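Local structure of neurotoxin (Clostridium botulinum, 3N7L) at residues 247-252 against 417-422; 257-262 against 281-286. The protein probably binds gangliosides on nerve cells, being the receptor-binding domain of a botulinum neurotoxin of the mosaic serotype D/C. All coordinates share one frame; numbering follows the deposited sequence.

How the contacts relate
Both contacts lie in the C-terminal, trefoil-type half of the receptor-binding domain, with centres about 9 Å apart. Contact 1 pairs the strand that opens this half with the strand that ends it; contact 2 joins two segments that both fall in the chain between those strands. They meet directly along 246-251 and 283-287, neighbours in one antiparallel sheet: Tyr247 O lies 2.8 Å from Ile283 N, a probable hydrogen bond. Lys282 adds packing, its CG 3.4 Å from Tyr248 CE2 and its CD 3.4 Å from Ala422 CB. Contact 2 thus hangs the hairpin 257-270 on the sheet to which contact 1 belongs.

Contact 1: 247-252 against 417-422; sequences YYMINV and WVFVPA
Tyr247 to Asn251 and Trp417 to Pro421 pair as antiparallel strands in the buried part of the C-terminal half; the N-to-C directions of the two strand segments differ by 154°. Four backbone hydrogen bonds hold them, two in each hydrogen-bonded pair, Tyr248 with Val420 and Ile250 with Val418; the straightest runs from Val418 N to Ile250 O (2.8 Å, 174°). Tyr247, Met249, Asn251, Trp417 and Phe419 share one face of the pair. Met249, with CG anti to the backbone N (chi1 -166°), lies alongside Phe419 and brings CG to 3.5 Å from Phe419 CE2. Its SD makes oblique Met-aromatic contacts with Phe419 and Trp417, while the bend at chi3 takes CE to 3.8 Å from Trp417 CE3, an off-centre CH-pi contact. Asn251 CB sits over the six-membered ring of Trp417, 4.0 Å from its centroid, and the amide plane stands perpendicular to the indole; ND2 is hydrogen-bonded to Ser414 O. Tyr247 sets its ring edge against the backbone, CD1 3.5 Å from Pro421 N, and crosses Phe419 at about a right angle. On the other face, which Tyr248 shares, Ile250 CD1 meets Val420 CG2 at 4.0 Å. Joining the first and last strands of this half is consistent with the closure of a beta-trefoil barrel.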
loop_
_atom_site.group_PDB
_atom_site.type_symbol
_atom_site.label_atom_id
_atom_site.label_comp_id
_atom_site.label_asym_id
_atom_site.label_seq_id
_atom_site.Cartn_x
_atom_site.Cartn_y
_atom_site.Cartn_z
ATOM N N TYR A 247 3.047 -6.069 -14.623
ATOM C CA TYR A 247 2.957 -6.323 -13.185
ATOM C C TYR A 247 3.334 -7.762 -12.916
ATOM O O TYR A 247 3.189 -8.630 -13.786
ATOM C CB TYR A 247 1.519 -6.164 -12.669
ATOM C CG TYR A 247 0.984 -4.758 -12.595
ATOM C CD1 TYR A 247 1.349 -3.903 -11.554
ATOM C CD2 TYR A 247 0.096 -4.284 -13.562
ATOM C CE1 TYR A 247 0.840 -2.604 -11.482
ATOM C CE2 TYR A 247 -0.418 -2.987 -13.503
ATOM C CZ TYR A 247 -0.040 -2.154 -12.464
ATOM O OH TYR A 247 -0.520 -0.868 -12.412
ATOM N N TYR A 248 3.808 -8.017 -11.701
ATOM C CA TYR A 248 4.109 -9.375 -11.290
ATOM C C TYR A 248 2.855 -9.754 -10.513
ATOM O O TYR A 248 2.482 -9.080 -9.546
ATOM C CB TYR A 248 5.342 -9.430 -10.385
ATOM C CG TYR A 248 6.639 -9.250 -11.143
ATOM C CD1 TYR A 248 7.321 -8.036 -11.119
ATOM C CD2 TYR A 248 7.170 -10.291 -11.909
ATOM C CE1 TYR A 248 8.507 -7.860 -11.840
ATOM C CE2 TYR A 248 8.351 -10.127 -12.630
ATOM C CZ TYR A 248 9.016 -8.909 -12.589
ATOM O OH TYR A 248 10.191 -8.752 -13.278
ATOM N N MET A 249 2.185 -10.806 -10.962
ATOM C CA MET A 249 0.970 -11.257 -10.310
ATOM C C MET A 249 1.345 -12.284 -9.262
ATOM O O MET A 249 2.008 -13.282 -9.565
ATOM C CB MET A 249 0.029 -11.867 -11.339
ATOM C CG MET A 249 -1.378 -12.055 -10.830
ATOM S SD MET A 249 -2.440 -12.621 -12.150
ATOM C CE MET A 249 -2.564 -14.338 -11.736
ATOM N N ILE A 250 0.906 -12.048 -8.031
ATOM C CA ILE A 250 1.246 -12.937 -6.930
ATOM C C ILE A 250 0.057 -13.198 -6.019
ATOM O O ILE A 250 -0.779 -12.316 -5.813
ATOM C CB ILE A 250 2.370 -12.311 -6.071
ATOM C CG1 ILE A 250 3.496 -11.800 -6.981
ATOM C CG2 ILE A 250 2.903 -13.341 -5.066
ATOM C CD1 ILE A 250 4.581 -11.036 -6.237
ATOM N N ASN A 251 -0.008 -14.409 -5.476
ATOM C CA ASN A 251 -1.079 -14.780 -4.561
ATOM C C ASN A 251 -0.600 -14.476 -3.144
ATOM O O ASN A 251 0.531 -14.806 -2.770
ATOM C CB ASN A 251 -1.417 -16.267 -4.703
ATOM C CG ASN A 251 -2.651 -16.658 -3.905
ATOM O OD1 ASN A 251 -2.586 -16.848 -2.692
ATOM N ND2 ASN A 251 -3.791 -16.761 -4.588
ATOM N N VAL A 252 -1.461 -13.844 -2.356
ATOM C CA VAL A 252 -1.111 -13.481 -0.988
ATOM C C VAL A 252 -0.590 -14.627 -0.117
ATOM O O VAL A 252 0.198 -14.392 0.795
ATOM C CB VAL A 252 -2.314 -12.788 -0.289
ATOM C CG1 VAL A 252 -2.110 -12.750 1.211
ATOM C CG2 VAL A 252 -2.458 -11.356 -0.827
ATOM N N TRP A 417 -5.347 -11.708 -4.832
ATOM C CA TRP A 417 -4.239 -11.526 -5.756
ATOM C C TRP A 417 -3.673 -10.117 -5.717
ATOM O O TRP A 417 -4.407 -9.131 -5.645
ATOM C CB TRP A 417 -4.674 -11.873 -7.178
ATOM C CG TRP A 417 -5.078 -13.308 -7.330
ATOM C CD1 TRP A 417 -6.326 -13.833 -7.153
ATOM C CD2 TRP A 417 -4.217 -14.409 -7.639
ATOM N NE1 TRP A 417 -6.295 -15.198 -7.330
ATOM C CE2 TRP A 417 -5.012 -15.578 -7.631
ATOM C CE3 TRP A 417 -2.849 -14.525 -7.921
ATOM C CZ2 TRP A 417 -4.485 -16.847 -7.896
ATOM C CZ3 TRP A 417 -2.322 -15.786 -8.183
ATOM C CH2 TRP A 417 -3.140 -16.931 -8.168
ATOM N N VAL A 418 -2.350 -10.040 -5.770
ATOM C CA VAL A 418 -1.652 -8.771 -5.731
ATOM C C VAL A 418 -0.875 -8.524 -7.016
ATOM O O VAL A 418 -0.525 -9.469 -7.724
ATOM C CB VAL A 418 -0.683 -8.747 -4.546
ATOM C CG1 VAL A 418 0.259 -7.601 -4.689
ATOM C CG2 VAL A 418 -1.459 -8.638 -3.243
ATOM N N PHE A 419 -0.617 -7.250 -7.313
ATOM C CA PHE A 419 0.128 -6.862 -8.504
ATOM C C PHE A 419 1.274 -5.905 -8.170
ATOM O O PHE A 419 1.055 -4.778 -7.727
ATOM C CB PHE A 419 -0.799 -6.212 -9.536
ATOM C CG PHE A 419 -1.924 -7.096 -9.969
ATOM C CD1 PHE A 419 -3.151 -7.050 -9.318
ATOM C CD2 PHE A 419 -1.741 -8.019 -10.999
ATOM C CE1 PHE A 419 -4.188 -7.914 -9.684
ATOM C CE2 PHE A 419 -2.767 -8.887 -11.373
ATOM C CZ PHE A 419 -3.996 -8.833 -10.711
ATOM N N VAL A 420 2.498 -6.368 -8.384
ATOM C CA VAL A 420 3.674 -5.558 -8.117
ATOM C C VAL A 420 4.171 -4.991 -9.437
ATOM O O VAL A 420 4.543 -5.737 -10.344
ATOM C CB VAL A 420 4.799 -6.397 -7.483
ATOM C CG1 VAL A 420 5.998 -5.501 -7.157
ATOM C CG2 VAL A 420 4.282 -7.081 -6.226
ATOM N N PRO A 421 4.184 -3.657 -9.564
ATOM C CA PRO A 421 4.651 -3.041 -10.809
ATOM C C PRO A 421 6.099 -3.431 -11.115
ATOM O O PRO A 421 6.961 -3.390 -10.237
ATOM C CB PRO A 421 4.480 -1.548 -10.542
ATOM C CG PRO A 421 4.667 -1.440 -9.055
ATOM C CD PRO A 421 3.921 -2.642 -8.527
ATOM N N ALA A 422 6.347 -3.837 -12.355
ATOM C CA ALA A 422 7.685 -4.224 -12.773
ATOM C C ALA A 422 8.552 -2.972 -12.897
ATOM O O ALA A 422 9.747 -3.004 -12.607
ATOM C CB ALA A 422 7.619 -4.952 -14.103
#

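Contact 2: 257-262 against 281-286; sequences RYMSKK and YKIIIK
Tyr281 has CG anti to its carbonyl carbon and beside its own N (chi1 -58°), which carries the ring along the backbone of Met259 to Lys261; Met259, bent at chi3 (51°), turns its methyl to Ile283. The tyrosine thus meets main chain more than side chains: CD1 lies 3.7 Å from Ser260 CA, and Lys261 N reaches the ring edge, in its plane, 3.6 Å from CE1. Tyr281 N gives a nearly straight hydrogen bond to Met259 O (2.9 Å, 170°). A water closes the other end of this short link, accepting from Met259 N at 3.0 Å and donating to Tyr281 O at 2.9 Å. The backbone of Met259 is therefore tied to that of Tyr281 once directly and once through solvent. Farther along, the Met259 and Ile283 side chains cross at about a right angle, with CE 3.8 Å from CG2, an apolar touch that adds to the two polar links. Strand 257-262 pairs in a hairpin with 265-270, through Tyr258 with Asn269 and Ser260 with Val267. Strand 283-287 lies between 246-251 and 302-308 in the sheet of this C-terminal half, while the Tyr281 side chain also rests on Thr307 and Ile309.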
loop_
_atom_site.group_PDB
_atom_site.type_symbol
_atom_site.label_atom_id
_atom_site.label_comp_id
_atom_site.label_asym_id
_atom_site.label_seq_id
_atom_site.Cartn_x
_atom_site.Cartn_y
_atom_site.Cartn_z
ATOM N N ARG A 257 6.624 -17.067 -4.358
ATOM C CA ARG A 257 6.458 -17.771 -5.626
ATOM C C ARG A 257 6.351 -16.766 -6.761
ATOM O O ARG A 257 5.808 -15.679 -6.588
ATOM C CB ARG A 257 5.190 -18.631 -5.606
ATOM C CG ARG A 257 5.235 -19.775 -4.617
ATOM C CD ARG A 257 5.963 -20.979 -5.184
ATOM N NE ARG A 257 6.323 -21.893 -4.111
ATOM C CZ ARG A 257 6.470 -23.206 -4.238
ATOM N NH1 ARG A 257 6.283 -23.812 -5.414
ATOM N NH2 ARG A 257 6.815 -23.916 -3.171
ATOM N N TYR A 258 6.883 -17.128 -7.921
ATOM C CA TYR A 258 6.788 -16.263 -9.089
ATOM C C TYR A 258 6.142 -17.095 -10.188
ATOM O O TYR A 258 6.067 -18.320 -10.087
ATOM C CB TYR A 258 8.177 -15.753 -9.519
ATOM C CG TYR A 258 9.120 -16.817 -10.039
ATOM C CD1 TYR A 258 9.020 -17.292 -11.352
ATOM C CD2 TYR A 258 10.126 -17.338 -9.221
ATOM C CE1 TYR A 258 9.905 -18.252 -11.840
ATOM C CE2 TYR A 258 11.014 -18.304 -9.693
ATOM C CZ TYR A 258 10.900 -18.752 -11.000
ATOM O OH TYR A 258 11.786 -19.690 -11.461
ATOM N N MET A 259 5.665 -16.428 -11.231
ATOM C CA MET A 259 5.005 -17.106 -12.336
ATOM C C MET A 259 5.916 -17.646 -13.428
ATOM O O MET A 259 6.779 -16.936 -13.945
ATOM C CB MET A 259 3.991 -16.170 -12.985
ATOM C CG MET A 259 2.562 -16.416 -12.578
ATOM S SD MET A 259 1.430 -15.259 -13.379
ATOM C CE MET A 259 1.895 -15.418 -15.074
ATOM N N SER A 260 5.703 -18.909 -13.779
ATOM C CA SER A 260 6.453 -19.547 -14.842
ATOM C C SER A 260 5.448 -20.288 -15.724
ATOM O O SER A 260 4.236 -20.211 -15.501
ATOM C CB SER A 260 7.477 -20.527 -14.274
ATOM O OG SER A 260 8.319 -21.006 -15.310
ATOM N N LYS A 261 5.949 -21.011 -16.712
ATOM C CA LYS A 261 5.086 -21.741 -17.626
ATOM C C LYS A 261 5.697 -23.084 -18.010
ATOM O O LYS A 261 6.916 -23.210 -18.148
ATOM C CB LYS A 261 4.854 -20.887 -18.884
ATOM C CG LYS A 261 4.116 -21.557 -20.036
ATOM C CD LYS A 261 3.981 -20.571 -21.209
ATOM C CE LYS A 261 3.233 -21.148 -22.414
ATOM N NZ LYS A 261 3.996 -22.212 -23.138
ATOM N N LYS A 262 4.842 -24.089 -18.155
ATOM C CA LYS A 262 5.263 -25.414 -18.577
ATOM C C LYS A 262 4.130 -25.946 -19.434
ATOM O O LYS A 262 3.028 -26.173 -18.944
ATOM C CB LYS A 262 5.502 -26.341 -17.388
ATOM C CG LYS A 262 6.041 -27.695 -17.831
ATOM C CD LYS A 262 6.671 -28.470 -16.696
ATOM C CE LYS A 262 7.307 -29.750 -17.218
ATOM N NZ LYS A 262 7.965 -30.501 -16.117
ATOM N N TYR A 281 7.655 -14.426 -15.212
ATOM C CA TYR A 281 6.901 -13.715 -16.230
ATOM C C TYR A 281 5.985 -12.643 -15.665
ATOM O O TYR A 281 5.451 -12.778 -14.562
ATOM C CB TYR A 281 6.092 -14.719 -17.056
ATOM C CG TYR A 281 6.980 -15.750 -17.706
ATOM C CD1 TYR A 281 6.715 -17.116 -17.577
ATOM C CD2 TYR A 281 8.124 -15.361 -18.407
ATOM C CE1 TYR A 281 7.573 -18.069 -18.123
ATOM C CE2 TYR A 281 8.987 -16.305 -18.957
ATOM C CZ TYR A 281 8.709 -17.654 -18.809
ATOM O OH TYR A 281 9.578 -18.582 -19.338
ATOM N N LYS A 282 5.817 -11.578 -16.442
ATOM C CA LYS A 282 4.972 -10.462 -16.060
ATOM C C LYS A 282 3.656 -10.536 -16.813
ATOM O O LYS A 282 3.567 -11.136 -17.879
ATOM C CB LYS A 282 5.679 -9.140 -16.377
ATOM C CG LYS A 282 6.849 -8.857 -15.457
ATOM C CD LYS A 282 7.795 -7.809 -16.024
ATOM C CE LYS A 282 8.765 -8.420 -17.017
ATOM N NZ LYS A 282 9.800 -7.429 -17.446
ATOM N N ILE A 283 2.630 -9.928 -16.243
ATOM C CA ILE A 283 1.321 -9.905 -16.869
ATOM C C ILE A 283 0.973 -8.463 -17.211
ATOM O O ILE A 283 1.549 -7.533 -16.648
ATOM C CB ILE A 283 0.211 -10.507 -15.916
ATOM C CG1 ILE A 283 0.120 -9.728 -14.596
ATOM C CG2 ILE A 283 0.518 -11.954 -15.608
ATOM C CD1 ILE A 283 -0.640 -8.393 -14.709
ATOM N N ILE A 284 0.046 -8.290 -18.149
ATOM C CA ILE A 284 -0.434 -6.974 -18.540
ATOM C C ILE A 284 -1.953 -7.101 -18.489
ATOM O O ILE A 284 -2.520 -8.029 -19.065
ATOM C CB ILE A 284 -0.000 -6.584 -19.972
ATOM C CG1 ILE A 284 1.519 -6.407 -20.023
ATOM C CG2 ILE A 284 -0.698 -5.284 -20.392
ATOM C CD1 ILE A 284 2.067 -6.172 -21.417
ATOM N N ILE A 285 -2.606 -6.187 -17.787
ATOM C CA ILE A 285 -4.056 -6.239 -17.664
ATOM C C ILE A 285 -4.692 -5.481 -18.824
ATOM O O ILE A 285 -4.306 -4.354 -19.115
ATOM C CB ILE A 285 -4.501 -5.632 -16.310
ATOM C CG1 ILE A 285 -3.633 -6.209 -15.184
ATOM C CG2 ILE A 285 -5.969 -5.957 -16.038
ATOM C CD1 ILE A 285 -3.804 -5.497 -13.845
ATOM N N LYS A 286 -5.656 -6.111 -19.489
ATOM C CA LYS A 286 -6.341 -5.503 -20.628
ATOM C C LYS A 286 -7.832 -5.403 -20.349
ATOM O O LYS A 286 -8.468 -6.367 -19.939
ATOM C CB LYS A 286 -6.100 -6.325 -21.894
ATOM C CG LYS A 286 -4.624 -6.491 -22.238
ATOM C CD LYS A 286 -3.964 -5.147 -22.528
ATOM C CE LYS A 286 -4.510 -4.514 -23.805
ATOM N NZ LYS A 286 -3.964 -3.141 -24.043
HETATM O O HOH W 1 6.690 -13.761 -12.105
#